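Local coordinates for Alr3790 protein (Anabaena sp., PDB 3HIX) that is of unknown function but carries a rhodanese-like domain, probably of the kind that passes sulfur between molecules, at residues N70-S74 against A75-H79; I38-L41 against V42-A45. All coordinates share one frame; numbering follows the deposited sequence.

Contact 1 (N70-S74 against A75-H79); sequences NLLRS and AGFEH
Phe77 packs against Leu72 just past the end of helix 62-74. Its CB lies 3.4 Å from Leu72 O, the oxygen that also accepts a 3.1 Å hydrogen bond from Phe77 N, 160° at the hydrogen. With CG anti to its own carbonyl carbon (chi1 -78°), the ring swings so that Leu72 O sits at its edge, in plane: CG is 3.9 Å and CD2 3.4 Å from that oxygen. CD2 also meets Leu72 CD2 at 4.0 Å, CE2 lies 4.2 Å from the same methyl, and the far end of the ring is directed at helix 41-48, while Leu49 and Ile55 pack on the Phe77 side chain. With an alanine here, the Leu72 methyl would probably lose the ring that lies against it, and a gap would open toward helix 41-48. Gly76 has the positive phi of a Schellman motif, whose two hydrogen bonds back into the last turn are Phe77 N to Leu72 O and Gly76 N to Arg73 O, the latter from above the carbonyl plane. A water donates to Arg73 O and Phe77 O, bridging the turn. At the previous turn, Ser74 OG and Ser74 N reach Asn70 O from opposite faces of its plane. The turning chain thus engages Leu72 O and Arg73 O, while Leu72 and Phe77 are both buried.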
loop_
_atom_site.group_PDB
_atom_site.type_symbol
_atom_site.label_atom_id
_atom_site.label_comp_id
_atom_site.label_asym_id
_atom_site.label_seq_id
_atom_site.Cartn_x
_atom_site.Cartn_y
_atom_site.Cartn_z
ATOM N N ASN A 70 0.002 -2.147 -11.689
ATOM C CA ASN A 70 -0.493 -2.045 -13.057
ATOM C C ASN A 70 -1.662 -1.049 -13.111
ATOM O O ASN A 70 -1.748 -0.232 -14.024
ATOM C CB ASN A 70 -0.913 -3.436 -13.564
ATOM C CG ASN A 70 0.281 -4.356 -13.814
ATOM O OD1 ASN A 70 0.143 -5.581 -13.846
ATOM N ND2 ASN A 70 1.456 -3.766 -14.004
ATOM N N LEU A 71 -2.552 -1.109 -12.126
ATOM C CA LEU A 71 -3.684 -0.181 -12.072
ATOM C C LEU A 71 -3.229 1.278 -11.966
ATOM O O LEU A 71 -3.781 2.155 -12.625
ATOM C CB LEU A 71 -4.581 -0.491 -10.874
ATOM C CG LEU A 71 -5.509 -1.696 -10.971
ATOM C CD1 LEU A 71 -6.044 -2.043 -9.601
ATOM C CD2 LEU A 71 -6.642 -1.381 -11.937
ATOM N N LEU A 72 -2.225 1.536 -11.134
ATOM C CA LEU A 72 -1.734 2.903 -10.948
ATOM C C LEU A 72 -0.998 3.410 -12.180
ATOM O O LEU A 72 -1.169 4.561 -12.583
ATOM C CB LEU A 72 -0.820 2.980 -9.716
ATOM C CG LEU A 72 -1.536 2.795 -8.371
ATOM C CD1 LEU A 72 -0.507 2.685 -7.247
ATOM C CD2 LEU A 72 -2.488 3.964 -8.124
ATOM N N ARG A 73 -0.177 2.562 -12.782
ATOM C CA ARG A 73 0.548 2.983 -13.973
ATOM C C ARG A 73 -0.433 3.240 -15.111
ATOM O O ARG A 73 -0.272 4.197 -15.868
ATOM C CB ARG A 73 1.574 1.929 -14.386
ATOM C CG ARG A 73 2.747 1.821 -13.434
ATOM C CD ARG A 73 3.786 0.833 -13.942
ATOM N NE ARG A 73 4.890 0.679 -13.000
ATOM C CZ ARG A 73 5.734 -0.347 -13.000
ATOM N NH1 ARG A 73 5.603 -1.313 -13.900
ATOM N NH2 ARG A 73 6.690 -0.424 -12.083
ATOM N N SER A 74 -1.454 2.393 -15.230
ATOM C CA SER A 74 -2.442 2.577 -16.286
ATOM C C SER A 74 -3.259 3.838 -16.028
ATOM O O SER A 74 -3.845 4.399 -16.947
ATOM C CB SER A 74 -3.371 1.364 -16.378
ATOM O OG SER A 74 -2.662 0.217 -16.808
ATOM N N ALA A 75 -3.291 4.288 -14.777
ATOM C CA ALA A 75 -4.040 5.490 -14.420
ATOM C C ALA A 75 -3.235 6.759 -14.676
ATOM O O ALA A 75 -3.737 7.868 -14.498
ATOM C CB ALA A 75 -4.464 5.433 -12.960
ATOM N N GLY A 76 -1.982 6.598 -15.084
ATOM C CA GLY A 76 -1.165 7.763 -15.357
ATOM C C GLY A 76 -0.077 8.081 -14.350
ATOM O O GLY A 76 0.606 9.086 -14.498
ATOM N N PHE A 77 0.099 7.254 -13.322
ATOM C CA PHE A 77 1.162 7.525 -12.353
ATOM C C PHE A 77 2.497 7.126 -12.976
ATOM O O PHE A 77 2.702 5.975 -13.370
ATOM C CB PHE A 77 0.894 6.784 -11.046
ATOM C CG PHE A 77 -0.145 7.454 -10.187
ATOM C CD1 PHE A 77 0.219 8.443 -9.270
ATOM C CD2 PHE A 77 -1.493 7.156 -10.349
ATOM C CE1 PHE A 77 -0.759 9.132 -8.530
ATOM C CE2 PHE A 77 -2.473 7.835 -9.622
ATOM C CZ PHE A 77 -2.104 8.828 -8.710
ATOM N N GLU A 78 3.391 8.104 -13.081
ATOM C CA GLU A 78 4.699 7.925 -13.707
ATOM C C GLU A 78 5.724 7.068 -12.967
ATOM O O GLU A 78 6.562 6.433 -13.603
ATOM C CB GLU A 78 5.302 9.308 -14.022
ATOM C CG GLU A 78 6.734 9.288 -14.545
ATOM C CD GLU A 78 7.308 10.685 -14.789
ATOM O OE1 GLU A 78 6.830 11.657 -14.164
ATOM O OE2 GLU A 78 8.253 10.809 -15.597
ATOM N N HIS A 79 5.667 7.038 -11.638
ATOM C CA HIS A 79 6.632 6.253 -10.865
ATOM C C HIS A 79 6.005 5.394 -9.772
ATOM O O HIS A 79 5.805 5.844 -8.640
ATOM C CB HIS A 79 7.670 7.193 -10.260
ATOM C CG HIS A 79 8.424 7.978 -11.287
ATOM N ND1 HIS A 79 8.633 9.336 -11.185
ATOM C CD2 HIS A 79 8.988 7.599 -12.458
ATOM C CE1 HIS A 79 9.288 9.760 -12.250
ATOM N NE2 HIS A 79 9.516 8.726 -13.038
HETATM O O HOH W 1 2.316 5.431 -15.992
#

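Contact 2 (I38-L41 against V42-A45); sequences IEDL and VDRA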
loop_
_atom_site.group_PDB
_atom_site.type_symbol
_atom_site.label_atom_id
_atom_site.label_comp_id
_atom_site.label_asym_id
_atom_site.label_seq_id
_atom_site.Cartn_x
_atom_site.Cartn_y
_atom_site.Cartn_z
ATOM N N ILE A 38 -7.260 -2.181 -2.764
ATOM C CA ILE A 38 -7.396 -2.369 -4.208
ATOM C C ILE A 38 -8.655 -1.778 -4.837
ATOM O O ILE A 38 -8.578 -1.045 -5.823
ATOM C CB ILE A 38 -7.335 -3.881 -4.570
ATOM C CG1 ILE A 38 -5.878 -4.336 -4.695
ATOM C CG2 ILE A 38 -8.078 -4.145 -5.874
ATOM C CD1 ILE A 38 -5.177 -3.834 -5.954
ATOM N N GLU A 39 -9.812 -2.103 -4.274
ATOM C CA GLU A 39 -11.075 -1.622 -4.814
ATOM C C GLU A 39 -11.213 -0.102 -4.936
ATOM O O GLU A 39 -11.918 0.374 -5.820
ATOM C CB GLU A 39 -12.244 -2.172 -3.994
ATOM C CG GLU A 39 -12.401 -3.690 -4.035
ATOM C CD GLU A 39 -11.274 -4.428 -3.326
ATOM O OE1 GLU A 39 -10.655 -3.837 -2.412
ATOM O OE2 GLU A 39 -11.020 -5.603 -3.672
ATOM N N ASP A 40 -10.553 0.660 -4.066
ATOM C CA ASP A 40 -10.646 2.124 -4.124
ATOM C C ASP A 40 -9.333 2.813 -4.473
ATOM O O ASP A 40 -9.246 4.037 -4.469
ATOM C CB ASP A 40 -11.142 2.680 -2.789
ATOM C CG ASP A 40 -12.618 2.453 -2.580
ATOM O OD1 ASP A 40 -13.409 2.878 -3.450
ATOM O OD2 ASP A 40 -12.987 1.855 -1.548
ATOM N N LEU A 41 -8.319 2.021 -4.795
ATOM C CA LEU A 41 -6.997 2.546 -5.109
ATOM C C LEU A 41 -6.910 3.651 -6.162
ATOM O O LEU A 41 -6.434 4.747 -5.875
ATOM C CB LEU A 41 -6.080 1.401 -5.510
ATOM C CG LEU A 41 -4.648 1.780 -5.878
ATOM C CD1 LEU A 41 -3.953 2.510 -4.724
ATOM C CD2 LEU A 41 -3.915 0.511 -6.239
ATOM N N VAL A 42 -7.346 3.370 -7.385
ATOM C CA VAL A 42 -7.264 4.389 -8.423
ATOM C C VAL A 42 -7.991 5.674 -8.026
ATOM O O VAL A 42 -7.464 6.760 -8.228
ATOM C CB VAL A 42 -7.819 3.878 -9.771
ATOM C CG1 VAL A 42 -7.779 4.999 -10.805
ATOM C CG2 VAL A 42 -6.994 2.700 -10.256
ATOM N N ASP A 43 -9.190 5.560 -7.459
ATOM C CA ASP A 43 -9.945 6.741 -7.037
ATOM C C ASP A 43 -9.188 7.566 -6.008
ATOM O O ASP A 43 -8.942 8.756 -6.203
ATOM C CB ASP A 43 -11.288 6.339 -6.428
ATOM C CG ASP A 43 -12.268 5.843 -7.457
ATOM O OD1 ASP A 43 -12.116 6.188 -8.648
ATOM O OD2 ASP A 43 -13.208 5.122 -7.069
ATOM N N ARG A 44 -8.814 6.926 -4.909
ATOM C CA ARG A 44 -8.105 7.625 -3.846
ATOM C C ARG A 44 -6.765 8.224 -4.267
ATOM O O ARG A 44 -6.471 9.376 -3.943
ATOM C CB ARG A 44 -7.890 6.695 -2.656
ATOM C CG ARG A 44 -9.167 6.271 -1.963
ATOM C CD ARG A 44 -8.833 5.486 -0.713
ATOM N NE ARG A 44 -10.025 5.052 0.008
ATOM C CZ ARG A 44 -9.988 4.349 1.135
ATOM N NH1 ARG A 44 -8.819 4.007 1.661
ATOM N NH2 ARG A 44 -11.113 3.992 1.738
ATOM N N ALA A 45 -5.952 7.445 -4.974
ATOM C CA ALA A 45 -4.655 7.935 -5.425
ATOM C C ALA A 45 -4.817 9.100 -6.401
ATOM O O ALA A 45 -4.058 10.069 -6.358
ATOM C CB ALA A 45 -3.874 6.810 -6.082
HETATM O O HOH W 2 -8.970 0.999 -7.843
#
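The carbonyls of Asp40 and Leu41 start the helix by accepting the amides four residues on: Arg44 N lies 3.0 Å from Asp40 O and Ala45 N lies 2.9 Å from Leu41 O, both nearly straight and close to the C=O axis. Two residues before Asp40, Ile38 O accepts Leu41 N directly and also a water, which in turn accepts from Val42 N. Arg44 turns back over the first turn. Its CG is anti to its own carbonyl carbon (chi1 -66°), and the chain then runs extended to NE, which puts CG 3.4 Å from Asp40 O. NE of Arg44 lies obliquely against the CB methylene of Asp40, 3.8 Å from that CB. The carboxylate adds only charge: Asp40 OD2 is 4.3 Å from Arg44 NH2 and well out of the guanidinium plane, so no N-H points at it, and NH1 instead makes a weak bond to Ala35 O. Asp40 OD1 also stands 4.3 Å from Asp43 OD2, a like-charge neighbour whose repulsion the arginine and the helix N-terminus probably offset. On the buried side, Ala45 CB rests 3.3 Å from Leu41 O, while the Leu41 side chain reaches Ala68 of helix 62-74. Asp40 holds the N-cap position without a side-chain capping bond, and the whole is a helix N-terminus whose lead-in turn is bridged by a water, leading from strand 34-35 into helix 41-48 of the alpha/beta rhodanese-like fold.

Contact 2 comes first along the chain, opening helix 41-48 after strand 34-35; contact 1 follows, closing helix 62-74 before strand 80-82. Their centres lie about 11 Å apart, and the two helices pack against each other beside the parallel sheet, whose strand 55-58 falls between them in sequence. The contacts touch directly: Leu72 CD2 meets both Ala45 CB and Leu41 CG at 3.8 Å, Phe77 CZ comes 3.3 Å from Ala45 O, and Ala75 CB packs on Val42 CG1. A helix start and a helix end therefore pack on one another, with Leu41, Ala45, Leu72 and Phe77 buried where they meet, joining successive alpha/beta units of the rhodanese-like domain.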